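Local coordinates for protein flavocytochrome C3 fumarate reductase (Shewanella frigidimarina, PDB 1QO8) that catalyses the essentially one-way reduction of fumarate to succinate in vitro with one FAD and four covalent haems, and may serve electron transport to Fe(3+), at residues His178-Lys183 and Ala234-Thr239; Thr172-Ala177 and Asn224-Lys229; Ser100-Trp105 and Asn270-Lys275. One frame throughout, in Å; residues are numbered along the deposited sequence.

Overall arrangement
Contacts 1 and 2 are neighbours, their centres about 9 Å apart, and contact 3 lies on the opposite side of the chain's centre, its own centre about 43 and 41 Å away from theirs. Contact 1 is a surface meeting of two loops, dominated by an arginine-aspartate salt bridge. Contact 2, partly buried, sets helix 173-177 against strand 227-229 and the turn before it with an amide-carboxylate bond and a leucine; its Gln175 also reaches into contact 1. The segments of these two alternate along the chain. Contact 3, also partly buried, spans the sequence enclosing both, and lays the loop 100-105 along strand 271-278, which meets the adenine of FAD.

Contact 1: His178-Lys183 and Ala234-Thr239; sequences HGVEDK and ARVDRT
Arg235, near the start of segment 234-239, makes its bonds with helix 184-194, where Asp190 and Glu189 form salt bridges with it and Trp186 is its cation-pi partner. Val236 is the first residue to face the loop 178-183. Its side chain and that of Val180 reach toward each other tip to tip, and its CG2 rests 3.4 Å from Glu181 O, so the isopropyl group also sits against the backbone of the other loop. Asp237 follows with less: its CB lies 4.2 Å from Val180 CG2, the two side chains crossing at about a right angle, while its carboxylate leaves for a salt bridge with Arg230. The polar centre is Arg238. Bent at chi3 (-120°), it brings its guanidinium side-on to Asp182, whose CG stands anti to its own backbone N. NH2 donates to OD1 at 2.7 Å, with an N-H...O angle of 161°, and NE to OD2, also at 2.7 Å. Both oxygens use their syn lone pairs, although the two planes are turned 35° apart. OD2 takes a second bond from Gln175 NE2, and Arg238 NH1 pairs with Asp190, so neither charged group depends on the other alone. An alanine in place of Arg238 would remove both bonds to Asp182 and the one to Asp190, and would probably loosen the hold on the loop 178-183, leaving Asp182 with Gln175 as a partner but no arginine charge. Thr239 lies in strand 239-241; it and Arg238 both face Lys229 as a classic beta bulge. The whole is a side-on bidentate Arg-Asp salt bridge, tying the loop between helices 173-177 and 184-194 to the connection between two strands of a small antiparallel sheet.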
loop_
_atom_site.group_PDB
_atom_site.type_symbol
_atom_site.label_atom_id
_atom_site.label_comp_id
_atom_site.label_asym_id
_atom_site.label_seq_id
_atom_site.Cartn_x
_atom_site.Cartn_y
_atom_site.Cartn_z
ATOM N N HIS A 178 31.753 -26.335 13.745
ATOM C CA HIS A 178 32.511 -25.953 12.550
ATOM C C HIS A 178 33.491 -24.826 12.852
ATOM O O HIS A 178 33.983 -24.216 11.913
ATOM C CB HIS A 178 31.656 -25.521 11.370
ATOM C CG HIS A 178 30.735 -26.531 10.784
ATOM N ND1 HIS A 178 29.558 -26.908 11.408
ATOM C CD2 HIS A 178 30.789 -27.237 9.624
ATOM C CE1 HIS A 178 28.939 -27.797 10.663
ATOM N NE2 HIS A 178 29.659 -28.026 9.580
ATOM N N GLY A 179 33.715 -24.460 14.092
ATOM C CA GLY A 179 34.645 -23.405 14.438
ATOM C C GLY A 179 34.202 -22.021 13.993
ATOM O O GLY A 179 35.015 -21.135 13.738
ATOM N N VAL A 180 32.886 -21.832 13.874
ATOM C CA VAL A 180 32.358 -20.546 13.461
ATOM C C VAL A 180 31.941 -19.734 14.686
ATOM O O VAL A 180 31.108 -20.146 15.493
ATOM C CB VAL A 180 31.216 -20.751 12.448
ATOM C CG1 VAL A 180 30.442 -19.459 12.303
ATOM C CG2 VAL A 180 31.724 -21.237 11.107
ATOM N N GLU A 181 32.544 -18.574 14.842
ATOM C CA GLU A 181 32.127 -17.626 15.874
ATOM C C GLU A 181 31.051 -16.697 15.313
ATOM O O GLU A 181 31.177 -16.231 14.184
ATOM C CB GLU A 181 33.335 -16.876 16.385
ATOM C CG GLU A 181 33.637 -15.464 15.970
ATOM C CD GLU A 181 34.955 -14.962 16.559
ATOM O OE1 GLU A 181 35.883 -15.802 16.743
ATOM O OE2 GLU A 181 35.082 -13.742 16.822
ATOM N N ASP A 182 29.976 -16.450 16.036
ATOM C CA ASP A 182 28.897 -15.593 15.562
ATOM C C ASP A 182 28.321 -14.938 16.804
ATOM O O ASP A 182 28.650 -15.371 17.905
ATOM C CB ASP A 182 27.860 -16.415 14.822
ATOM C CG ASP A 182 26.765 -15.677 14.073
ATOM O OD1 ASP A 182 26.912 -14.442 13.880
ATOM O OD2 ASP A 182 25.793 -16.375 13.645
ATOM N N LYS A 183 27.610 -13.834 16.684
ATOM C CA LYS A 183 27.054 -13.123 17.827
ATOM C C LYS A 183 25.660 -12.644 17.408
ATOM O O LYS A 183 25.455 -12.307 16.235
ATOM C CB LYS A 183 27.809 -11.868 18.276
ATOM C CG LYS A 183 29.271 -12.087 18.600
ATOM C CD LYS A 183 30.027 -10.815 18.950
ATOM C CE LYS A 183 31.530 -11.086 18.979
ATOM N NZ LYS A 183 31.958 -11.447 20.369
ATOM N N ALA A 234 25.271 -12.316 4.943
ATOM C CA ALA A 234 25.658 -12.762 6.293
ATOM C C ALA A 234 27.196 -12.641 6.369
ATOM O O ALA A 234 27.889 -12.924 5.371
ATOM C CB ALA A 234 25.247 -14.168 6.538
ATOM N N ARG A 235 27.657 -12.262 7.555
ATOM C CA ARG A 235 29.093 -11.984 7.630
ATOM C C ARG A 235 29.839 -13.239 8.062
ATOM O O ARG A 235 31.037 -13.314 7.865
ATOM C CB ARG A 235 29.310 -10.791 8.575
ATOM C CG ARG A 235 29.270 -11.158 10.017
ATOM C CD ARG A 235 29.454 -9.960 10.959
ATOM N NE ARG A 235 28.370 -8.996 10.726
ATOM C CZ ARG A 235 28.184 -7.883 11.437
ATOM N NH1 ARG A 235 29.030 -7.626 12.434
ATOM N NH2 ARG A 235 27.199 -7.022 11.197
ATOM N N VAL A 236 29.204 -14.206 8.687
ATOM C CA VAL A 236 29.705 -15.545 8.949
ATOM C C VAL A 236 28.638 -16.588 8.561
ATOM O O VAL A 236 27.498 -16.254 8.144
ATOM C CB VAL A 236 30.089 -15.770 10.415
ATOM C CG1 VAL A 236 30.934 -17.053 10.501
ATOM C CG2 VAL A 236 31.000 -14.742 11.085
ATOM N N ASP A 237 28.995 -17.864 8.633
ATOM C CA ASP A 237 28.177 -18.965 8.154
ATOM C C ASP A 237 27.074 -19.212 9.185
ATOM O O ASP A 237 27.461 -19.383 10.327
ATOM C CB ASP A 237 29.019 -20.243 8.070
ATOM C CG ASP A 237 30.085 -20.176 7.009
ATOM O OD1 ASP A 237 30.537 -19.069 6.631
ATOM O OD2 ASP A 237 30.449 -21.301 6.593
ATOM N N ARG A 238 25.823 -19.091 8.817
ATOM C CA ARG A 238 24.725 -19.182 9.809
ATOM C C ARG A 238 23.532 -19.959 9.300
ATOM O O ARG A 238 22.488 -20.145 9.899
ATOM C CB ARG A 238 24.205 -17.716 9.825
ATOM C CG ARG A 238 24.000 -17.165 11.202
ATOM C CD ARG A 238 23.506 -15.721 11.073
ATOM N NE ARG A 238 24.500 -14.890 11.745
ATOM C CZ ARG A 238 24.938 -13.793 11.110
ATOM N NH1 ARG A 238 24.519 -13.394 9.915
ATOM N NH2 ARG A 238 25.880 -13.112 11.736
ATOM N N THR A 239 23.530 -20.408 8.078
ATOM C CA THR A 239 22.436 -21.042 7.369
ATOM C C THR A 239 22.507 -22.559 7.521
ATOM O O THR A 239 23.495 -23.128 7.059
ATOM C CB THR A 239 22.597 -20.612 5.891
ATOM O OG1 THR A 239 22.599 -19.186 5.730
ATOM C CG2 THR A 239 21.446 -21.226 5.087
#

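Contact 2: Thr172-Ala177 and Asn224-Lys229; sequences TKQQTA and NLDDLK
Gln174 NE2 donates to Asp226 OD1 at 3.1 Å, along a fairly straight path (N-H...O angle 155°), and this is the hydrogen bond that joins the helix to segment 224-229. OD1 receives it on the anti lone pair, away from its sister oxygen, and lies close to the amide plane of Gln174 even though amide and carboxylate are turned 37° apart. The same nitrogen has its stronger partner in Glu219 OE2. Two bonds back from it, the CG methylene of Gln174 presses on the backbone, 3.4 Å from Leu225 O. The apolar part belongs to Leu228: its CD2 is 3.8 Å from Gln174 O and 3.9 Å from Gln175 CG, lying across the Gln175 chain, which, extended beyond CG, carries NE2 to Asp182 and Asp237 O. Lys173 adds only loose attraction, with NZ 4.1 Å from Asp226 OD1.

The next shell fixes these groups. A bend at chi2 (72°) carries the Gln174 amide over to Asp226. On the other segment Asn224 OD1 accepts from Asp226 N at 3.0 Å, closing an Asx turn, and its ND2 reaches Asp226 OD2 weakly. Thr172 is the N-cap of the helix, its OG1 accepting from Gln175 N at 3.2 Å and so fixing the first turn from which Gln174 and Gln175 project.

Farther out, His240 of strand 239-241 packs on Gln174, Leu225 and Leu228, and Asp226 and Asp227 both face Arg241 in a classic beta bulge. Helix 201-220 touches Thr172 through Ala212 and Leu225 through Val215. Helix 173-177 lies against outer strand 227-229 of the three-stranded antiparallel sheet.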
loop_
_atom_site.group_PDB
_atom_site.type_symbol
_atom_site.label_atom_id
_atom_site.label_comp_id
_atom_site.label_asym_id
_atom_site.label_seq_id
_atom_site.Cartn_x
_atom_site.Cartn_y
_atom_site.Cartn_z
ATOM N N THR A 172 24.392 -21.871 17.389
ATOM C CA THR A 172 23.962 -23.290 17.394
ATOM C C THR A 172 25.150 -24.201 17.624
ATOM O O THR A 172 26.342 -23.916 17.470
ATOM C CB THR A 172 23.253 -23.690 16.088
ATOM O OG1 THR A 172 24.218 -23.593 15.042
ATOM C CG2 THR A 172 22.052 -22.793 15.812
ATOM N N LYS A 173 24.814 -25.442 17.944
ATOM C CA LYS A 173 25.880 -26.454 18.039
ATOM C C LYS A 173 26.454 -26.702 16.653
ATOM O O LYS A 173 27.635 -27.093 16.591
ATOM C CB LYS A 173 25.297 -27.665 18.732
ATOM C CG LYS A 173 24.304 -28.444 17.912
ATOM C CD LYS A 173 23.919 -29.721 18.633
ATOM C CE LYS A 173 22.940 -30.590 17.892
ATOM N NZ LYS A 173 23.551 -31.458 16.859
ATOM N N GLN A 174 25.765 -26.477 15.523
ATOM C CA GLN A 174 26.438 -26.648 14.224
ATOM C C GLN A 174 27.519 -25.565 14.014
ATOM O O GLN A 174 28.559 -25.804 13.385
ATOM C CB GLN A 174 25.520 -26.678 13.007
ATOM C CG GLN A 174 24.559 -27.841 12.878
ATOM C CD GLN A 174 23.400 -27.822 13.848
ATOM O OE1 GLN A 174 23.092 -26.887 14.615
ATOM N NE2 GLN A 174 22.663 -28.919 13.859
ATOM N N GLN A 175 27.307 -24.389 14.609
ATOM C CA GLN A 175 28.308 -23.346 14.494
ATOM C C GLN A 175 29.487 -23.748 15.386
ATOM O O GLN A 175 30.593 -23.570 14.887
ATOM C CB GLN A 175 27.790 -21.947 14.741
ATOM C CG GLN A 175 26.906 -21.346 13.643
ATOM C CD GLN A 175 26.469 -19.932 13.978
ATOM O OE1 GLN A 175 26.108 -19.693 15.113
ATOM N NE2 GLN A 175 26.521 -18.975 13.065
ATOM N N THR A 176 29.288 -24.360 16.541
ATOM C CA THR A 176 30.411 -24.645 17.413
ATOM C C THR A 176 31.209 -25.858 16.885
ATOM O O THR A 176 32.388 -25.969 17.156
ATOM C CB THR A 176 30.128 -24.977 18.890
ATOM O OG1 THR A 176 29.649 -26.321 18.924
ATOM C CG2 THR A 176 29.161 -24.047 19.547
ATOM N N ALA A 177 30.567 -26.725 16.126
ATOM C CA ALA A 177 31.228 -27.887 15.563
ATOM C C ALA A 177 32.098 -27.433 14.408
ATOM O O ALA A 177 33.072 -28.126 14.116
ATOM C CB ALA A 177 30.270 -28.970 15.104
ATOM N N ASN A 224 16.797 -32.991 10.270
ATOM C CA ASN A 224 18.250 -32.830 10.251
ATOM C C ASN A 224 18.590 -31.440 9.674
ATOM O O ASN A 224 18.230 -31.110 8.571
ATOM C CB ASN A 224 18.915 -33.976 9.494
ATOM C CG ASN A 224 20.441 -33.846 9.526
ATOM O OD1 ASN A 224 21.062 -32.945 8.968
ATOM N ND2 ASN A 224 21.108 -34.817 10.188
ATOM N N LEU A 225 19.332 -30.609 10.371
ATOM C CA LEU A 225 19.872 -29.350 9.864
ATOM C C LEU A 225 21.353 -29.277 10.244
ATOM O O LEU A 225 21.826 -28.321 10.837
ATOM C CB LEU A 225 19.087 -28.163 10.437
ATOM C CG LEU A 225 17.562 -28.141 10.131
ATOM C CD1 LEU A 225 16.887 -27.132 11.036
ATOM C CD2 LEU A 225 17.384 -27.903 8.639
ATOM N N ASP A 226 22.136 -30.310 9.881
ATOM C CA ASP A 226 23.554 -30.287 10.233
ATOM C C ASP A 226 24.474 -29.545 9.288
ATOM O O ASP A 226 25.626 -29.276 9.707
ATOM C CB ASP A 226 24.091 -31.735 10.443
ATOM C CG ASP A 226 23.612 -32.356 11.737
ATOM O OD1 ASP A 226 23.202 -31.734 12.741
ATOM O OD2 ASP A 226 23.610 -33.597 11.826
ATOM N N ASP A 227 24.160 -29.318 8.017
ATOM C CA ASP A 227 25.052 -28.631 7.108
ATOM C C ASP A 227 25.019 -27.130 7.410
ATOM O O ASP A 227 23.959 -26.570 7.692
ATOM C CB ASP A 227 24.768 -28.931 5.661
ATOM C CG ASP A 227 25.451 -28.300 4.463
ATOM O OD1 ASP A 227 25.135 -27.172 3.977
ATOM O OD2 ASP A 227 26.294 -28.962 3.772
ATOM N N LEU A 228 26.201 -26.515 7.434
ATOM C CA LEU A 228 26.329 -25.097 7.756
ATOM C C LEU A 228 27.003 -24.361 6.602
ATOM O O LEU A 228 28.131 -24.693 6.214
ATOM C CB LEU A 228 27.131 -24.860 9.044
ATOM C CG LEU A 228 27.315 -23.400 9.453
ATOM C CD1 LEU A 228 26.024 -22.742 9.924
ATOM C CD2 LEU A 228 28.344 -23.227 10.588
ATOM N N LYS A 229 26.364 -23.345 6.058
ATOM C CA LYS A 229 26.870 -22.565 4.969
ATOM C C LYS A 229 26.545 -21.073 5.220
ATOM O O LYS A 229 25.818 -20.675 6.130
ATOM C CB LYS A 229 26.288 -22.878 3.564
ATOM C CG LYS A 229 26.792 -24.226 3.013
ATOM C CD LYS A 229 26.511 -24.307 1.513
ATOM C CE LYS A 229 27.336 -25.404 0.839
ATOM N NZ LYS A 229 26.635 -26.720 1.038
#

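Contact 3: Ser100-Trp105 and Asn270-Lys275; sequences SWDDGW and NSRVVK. With FAD (flavin-adenine dinucleotide), chain G.
Strand 271-278 works in two directions at once: the backbone of Val273 reads the edge of the FAD adenine, while the side chain before it grips a separate loop. Val273 N donates to N1A of FAD at 3.0 Å and its O accepts from N6A of FAD at 2.8 Å, a paired recognition of the base. Arg272, extended from CG to NE, passes CG beside N6A and holds Asp102 with NH1 at 2.8 Å from OD1. That bond uses the syn lone pair at a moderate angle of 144°, and carboxylate and guanidinium planes stand 64° apart. NH2 of Arg272 is paired with Asp339, itself an FAD-binding residue, so the arginine bridges two acids.

Trp101 takes the crowded chi1 position (68°), which lays one ring face over Asp102 CB. Its CH2 reaches Asn270 O at 3.3 Å, and NE1 reaches Asn270 OD1 through a water, while Asn270 ND2 bonds to Asp27 O.

His290 of the paired strand 284-291 meets the Trp101 ring edge-to-face. Helix 107-115, which follows this loop, packs Ile110 on Trp105, Val274 and Lys275, against the middle of outer strand 271-278.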
loop_
_atom_site.group_PDB
_atom_site.type_symbol
_atom_site.label_atom_id
_atom_site.label_comp_id
_atom_site.label_asym_id
_atom_site.label_seq_id
_atom_site.Cartn_x
_atom_site.Cartn_y
_atom_site.Cartn_z
ATOM N N SER A 100 -11.828 -25.171 -11.184
ATOM C CA SER A 100 -11.436 -25.264 -9.798
ATOM C C SER A 100 -12.643 -25.068 -8.882
ATOM O O SER A 100 -13.448 -24.156 -9.021
ATOM C CB SER A 100 -10.398 -24.201 -9.409
ATOM O OG SER A 100 -10.123 -24.374 -7.999
ATOM N N TRP A 101 -12.640 -25.813 -7.773
ATOM C CA TRP A 101 -13.723 -25.630 -6.792
ATOM C C TRP A 101 -13.599 -24.236 -6.186
ATOM O O TRP A 101 -14.548 -23.703 -5.619
ATOM C CB TRP A 101 -13.497 -26.647 -5.690
ATOM C CG TRP A 101 -12.304 -26.503 -4.786
ATOM C CD1 TRP A 101 -11.097 -27.129 -4.969
ATOM C CD2 TRP A 101 -12.221 -25.782 -3.541
ATOM N NE1 TRP A 101 -10.276 -26.762 -3.935
ATOM C CE2 TRP A 101 -10.918 -25.999 -3.018
ATOM C CE3 TRP A 101 -13.106 -24.940 -2.834
ATOM C CZ2 TRP A 101 -10.460 -25.418 -1.842
ATOM C CZ3 TRP A 101 -12.673 -24.388 -1.625
ATOM C CH2 TRP A 101 -11.332 -24.602 -1.167
ATOM N N ASP A 102 -12.361 -23.761 -6.081
ATOM C CA ASP A 102 -12.093 -22.526 -5.368
ATOM C C ASP A 102 -12.252 -21.332 -6.313
ATOM O O ASP A 102 -11.350 -20.863 -6.993
ATOM C CB ASP A 102 -10.734 -22.607 -4.695
ATOM C CG ASP A 102 -10.425 -21.328 -3.937
ATOM O OD1 ASP A 102 -11.271 -20.408 -3.935
ATOM O OD2 ASP A 102 -9.306 -21.282 -3.376
ATOM N N ASP A 103 -13.457 -20.839 -6.430
ATOM C CA ASP A 103 -13.901 -19.881 -7.426
ATOM C C ASP A 103 -14.000 -18.478 -6.862
ATOM O O ASP A 103 -14.770 -17.673 -7.378
ATOM C CB ASP A 103 -15.277 -20.293 -7.975
ATOM C CG ASP A 103 -16.315 -20.754 -6.960
ATOM O OD1 ASP A 103 -16.142 -20.671 -5.714
ATOM O OD2 ASP A 103 -17.390 -21.209 -7.439
ATOM N N GLY A 104 -13.220 -18.086 -5.877
ATOM C CA GLY A 104 -13.374 -16.767 -5.274
ATOM C C GLY A 104 -14.309 -16.821 -4.058
ATOM O O GLY A 104 -14.338 -17.834 -3.359
ATOM N N TRP A 105 -15.026 -15.753 -3.799
ATOM C CA TRP A 105 -15.703 -15.562 -2.506
ATOM C C TRP A 105 -17.185 -15.375 -2.818
ATOM O O TRP A 105 -17.564 -14.675 -3.770
ATOM C CB TRP A 105 -15.010 -14.421 -1.760
ATOM C CG TRP A 105 -15.709 -13.098 -1.748
ATOM C CD1 TRP A 105 -16.264 -12.424 -2.803
ATOM C CD2 TRP A 105 -15.934 -12.248 -0.606
ATOM N NE1 TRP A 105 -16.831 -11.249 -2.393
ATOM C CE2 TRP A 105 -16.653 -11.113 -1.043
ATOM C CE3 TRP A 105 -15.600 -12.340 0.751
ATOM C CZ2 TRP A 105 -17.050 -10.088 -0.185
ATOM C CZ3 TRP A 105 -15.998 -11.325 1.603
ATOM C CH2 TRP A 105 -16.722 -10.218 1.137
ATOM N N ASN A 270 -8.261 -28.465 1.489
ATOM C CA ASN A 270 -9.230 -27.874 0.547
ATOM C C ASN A 270 -10.284 -27.071 1.347
ATOM O O ASN A 270 -11.463 -27.062 0.996
ATOM C CB ASN A 270 -9.837 -28.941 -0.314
ATOM C CG ASN A 270 -8.842 -29.958 -0.822
ATOM O OD1 ASN A 270 -7.952 -29.649 -1.662
ATOM N ND2 ASN A 270 -8.979 -31.247 -0.399
ATOM N N SER A 271 -9.824 -26.276 2.303
ATOM C CA SER A 271 -10.609 -25.413 3.171
ATOM C C SER A 271 -10.001 -23.997 3.165
ATOM O O SER A 271 -9.021 -23.715 3.863
ATOM C CB SER A 271 -10.468 -25.985 4.610
ATOM O OG SER A 271 -11.007 -27.307 4.484
ATOM N N ARG A 272 -10.579 -23.143 2.343
ATOM C CA ARG A 272 -10.176 -21.761 2.243
ATOM C C ARG A 272 -10.950 -20.818 3.178
ATOM O O ARG A 272 -12.208 -20.666 3.123
ATOM C CB ARG A 272 -10.363 -21.291 0.789
ATOM C CG ARG A 272 -9.898 -19.841 0.653
ATOM C CD ARG A 272 -10.007 -19.524 -0.839
ATOM N NE ARG A 272 -9.212 -18.349 -1.101
ATOM C CZ ARG A 272 -9.329 -17.627 -2.220
ATOM N NH1 ARG A 272 -10.168 -17.981 -3.178
ATOM N NH2 ARG A 272 -8.558 -16.545 -2.344
ATOM N N VAL A 273 -10.139 -20.161 4.004
ATOM C CA VAL A 273 -10.694 -19.151 4.887
ATOM C C VAL A 273 -10.937 -17.893 4.014
ATOM O O VAL A 273 -10.038 -17.537 3.231
ATOM C CB VAL A 273 -9.769 -18.809 6.054
ATOM C CG1 VAL A 273 -10.325 -17.542 6.750
ATOM C CG2 VAL A 273 -9.655 -19.957 7.053
ATOM N N VAL A 274 -12.157 -17.364 4.106
ATOM C CA VAL A 274 -12.582 -16.244 3.274
ATOM C C VAL A 274 -13.003 -14.981 3.989
ATOM O O VAL A 274 -13.154 -13.892 3.446
ATOM C CB VAL A 274 -13.700 -16.711 2.359
ATOM C CG1 VAL A 274 -13.282 -17.661 1.263
ATOM C CG2 VAL A 274 -14.882 -17.354 3.160
ATOM N N LYS A 275 -13.169 -14.993 5.328
ATOM C CA LYS A 275 -13.519 -13.839 6.092
ATOM C C LYS A 275 -13.182 -14.016 7.553
ATOM O O LYS A 275 -13.269 -15.143 8.026
ATOM C CB LYS A 275 -15.068 -13.639 5.951
ATOM C CG LYS A 275 -15.385 -12.208 6.401
ATOM C CD LYS A 275 -16.857 -11.868 6.225
ATOM C CE LYS A 275 -16.902 -10.349 6.011
ATOM N NZ LYS A 275 -17.500 -9.673 7.199
HETATM P PA FAD G . 3.714 -20.608 3.225
HETATM O O1A FAD G . 4.726 -21.699 3.397
HETATM O O2A FAD G . 3.408 -20.129 1.995
HETATM O O5B FAD G . 2.378 -21.380 3.522
HETATM C C5B FAD G . 1.065 -20.698 3.672
HETATM C C4B FAD G . -0.074 -21.835 3.729
HETATM O O4B FAD G . -1.346 -21.035 3.882
HETATM C C3B FAD G . -0.258 -22.524 2.337
HETATM O O3B FAD G . -0.081 -23.864 2.228
HETATM C C2B FAD G . -1.515 -21.826 1.700
HETATM O O2B FAD G . -2.300 -22.665 0.817
HETATM C C1B FAD G . -2.318 -21.623 2.929
HETATM N N9A FAD G . -3.313 -20.550 2.800
HETATM C C8A FAD G . -3.206 -19.359 2.125
HETATM N N7A FAD G . -4.326 -18.692 2.118
HETATM C C5A FAD G . -5.236 -19.470 2.827
HETATM C C6A FAD G . -6.664 -19.334 3.101
HETATM N N6A FAD G . -7.387 -18.315 2.725
HETATM N N1A FAD G . -7.184 -20.329 3.862
HETATM C C2A FAD G . -6.489 -21.464 4.212
HETATM N N3A FAD G . -5.174 -21.678 3.981
HETATM C C4A FAD G . -4.633 -20.655 3.265
HETATM N N1 FAD G . 13.435 -18.311 2.675
HETATM C C2 FAD G . 14.420 -18.632 3.470
HETATM O O2 FAD G . 14.706 -18.143 4.513
HETATM N N3 FAD G . 15.335 -19.685 3.166
HETATM C C4 FAD G . 15.096 -20.356 1.970
HETATM O O4 FAD G . 15.852 -21.219 1.625
HETATM C C4X FAD G . 14.025 -19.931 1.073
HETATM N N5 FAD G . 13.850 -20.545 -0.107
HETATM C C5X FAD G . 12.813 -20.218 -0.914
HETATM C C6 FAD G . 12.680 -20.911 -2.125
HETATM C C7 FAD G . 11.634 -20.608 -2.963
HETATM C C7M FAD G . 11.419 -21.302 -4.270
HETATM C C8 FAD G . 10.682 -19.610 -2.542
HETATM C C8M FAD G . 9.497 -19.323 -3.413
HETATM C C9 FAD G . 10.793 -18.953 -1.343
HETATM C C9A FAD G . 11.842 -19.227 -0.498
HETATM N N10 FAD G . 12.081 -18.595 0.739
HETATM C C10 FAD G . 13.126 -18.909 1.521
HETATM C "C1'" FAD G . 10.972 -17.850 1.415
HETATM C "C2'" FAD G . 10.339 -18.744 2.533
HETATM O "O2'" FAD G . 10.320 -20.054 1.872
HETATM C "C3'" FAD G . 8.848 -18.329 2.594
HETATM O "O3'" FAD G . 8.723 -16.941 2.931
HETATM C "C4'" FAD G . 8.274 -18.932 3.920
HETATM O "O4'" FAD G . 8.306 -20.372 3.681
HETATM C "C5'" FAD G . 6.765 -18.498 3.968
HETATM O "O5'" FAD G . 6.166 -19.450 5.053
HETATM P P FAD G . 4.719 -19.304 5.561
HETATM O O1P FAD G . 4.583 -20.378 6.616
HETATM O O2P FAD G . 4.616 -17.953 5.887
HETATM O O3P FAD G . 3.925 -19.473 4.360
HETATM O O HOH W 1 -7.550 -27.246 -2.915
#